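Side-chain contact in arylsulfatase (Pseudoalteromonas sp. MB47, PDB 7AJ0), which probably hydrolyses sulfate esters of the polysaccharide fucoidan as an exo-acting, hexameric sulfatase that binds calcium: residues 247-250 and 251-255. Residues are numbered along the deposited sequence; the frame is centred on the assembly and turned at random.
Sequences ESVK and FINQA
From E247 to K250, each carbonyl oxygen accepts a hydrogen bond from the amide four residues on, so that residues 247-250 and 251-255 run together as one uninterrupted alpha-helix. The straightest pairs are the middle two: the N-H of I252 meets O of S248, and that of N253 meets O of V249, each with an N-H...O angle of 169°. In the second of these, N of N253 lies 3.0 Å from O of V249. The outer two, F251 to E247 and Q254 to K250, are more bent.

Across this turn the side chains of V249 and N253 lie side by side and point the same way. V249 places CG1 anti to its own N (chi1 167°), and this methyl comes to 3.6 Å from ND2 of N253. The amide nitrogen thus rests against a hydrocarbon group; it also lies 3.4 Å from O of V249, but at an angle too poor for a hydrogen bond. Replacing N253 by an alanine would probably leave the CG1 methyl of V249 without its amide neighbour and thin the cover over L308 of helix 290-311, which both side chains touch.

I252 lays its aliphatic chain beside a carbonyl, with CG1 3.5 Å from O of S248, before meeting L308 and L309. On the sheet side, OG of S248 is hydrogen-bonded to H266, while F251 turns its ring away from the turn to pack on K151, A153 and F262. K250 and Q254 occupy the exposed side.

The i to i+4 backbone bonds are those of an alpha-helix, and the division into a buried side (S248, F251, I252) and an exposed one (K250, Q254) makes it amphipathic; helix 240-258 leads into the parallel strand 262-267 and packs against the central sheet of the alkaline phosphatase-like sulfatase fold.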
# COMPACT_ATOMS: atom_id res chain seq x y z
N GLU A 247 31.59 -29.08 26.43
CA GLU A 247 31.07 -30.44 26.39
C GLU A 247 31.40 -31.12 25.06
O GLU A 247 31.69 -32.32 25.03
CB GLU A 247 29.56 -30.43 26.62
CG GLU A 247 29.16 -30.19 28.07
CD GLU A 247 29.55 -31.34 28.99
OE1 GLU A 247 29.61 -32.49 28.51
OE2 GLU A 247 29.79 -31.09 30.19
N SER A 248 31.36 -30.37 23.96
CA SER A 248 31.76 -30.95 22.68
C SER A 248 33.24 -31.28 22.65
O SER A 248 33.65 -32.26 22.02
CB SER A 248 31.40 -30.00 21.53
OG SER A 248 30.02 -30.05 21.24
N VAL A 249 34.07 -30.47 23.32
CA VAL A 249 35.49 -30.79 23.42
C VAL A 249 35.68 -32.08 24.20
O VAL A 249 36.42 -32.98 23.77
CB VAL A 249 36.25 -29.62 24.07
CG1 VAL A 249 37.66 -30.05 24.47
CG2 VAL A 249 36.31 -28.43 23.13
N LYS A 250 35.01 -32.21 25.35
CA LYS A 250 35.11 -33.45 26.11
C LYS A 250 34.65 -34.64 25.29
O LYS A 250 35.27 -35.71 25.33
CB LYS A 250 34.29 -33.34 27.40
CG LYS A 250 34.87 -32.39 28.44
CD LYS A 250 34.02 -32.37 29.71
CE LYS A 250 34.59 -31.41 30.75
NZ LYS A 250 33.74 -31.32 31.97
N PHE A 251 33.57 -34.48 24.51
CA PHE A 251 33.04 -35.59 23.74
C PHE A 251 34.01 -36.04 22.66
O PHE A 251 34.28 -37.23 22.50
CB PHE A 251 31.69 -35.21 23.13
CG PHE A 251 31.06 -36.31 22.33
CD1 PHE A 251 30.38 -37.34 22.96
CD2 PHE A 251 31.16 -36.32 20.95
CE1 PHE A 251 29.81 -38.36 22.23
CE2 PHE A 251 30.58 -37.34 20.21
CZ PHE A 251 29.91 -38.36 20.85
N ILE A 252 34.54 -35.09 21.88
CA ILE A 252 35.46 -35.44 20.81
C ILE A 252 36.72 -36.08 21.39
O ILE A 252 37.20 -37.10 20.87
CB ILE A 252 35.80 -34.19 19.97
CG1 ILE A 252 34.61 -33.84 19.08
CG2 ILE A 252 37.05 -34.42 19.14
CD1 ILE A 252 34.66 -32.45 18.48
N ASN A 253 37.26 -35.51 22.46
CA ASN A 253 38.43 -36.11 23.10
C ASN A 253 38.16 -37.55 23.51
O ASN A 253 38.99 -38.44 23.31
CB ASN A 253 38.86 -35.29 24.31
CG ASN A 253 39.59 -34.02 23.93
OD1 ASN A 253 40.14 -33.92 22.84
ND2 ASN A 253 39.61 -33.05 24.83
N GLN A 254 36.98 -37.80 24.09
CA GLN A 254 36.67 -39.13 24.60
C GLN A 254 36.51 -40.14 23.46
O GLN A 254 36.94 -41.29 23.58
CB GLN A 254 35.41 -39.08 25.46
CG GLN A 254 35.05 -40.39 26.13
CD GLN A 254 33.87 -40.25 27.07
OE1 GLN A 254 33.34 -39.16 27.25
NE2 GLN A 254 33.47 -41.36 27.68
N ALA A 255 35.91 -39.71 22.35
CA ALA A 255 35.72 -40.63 21.23
C ALA A 255 37.03 -40.91 20.51
O ALA A 255 37.29 -42.05 20.09
CB ALA A 255 34.69 -40.06 20.25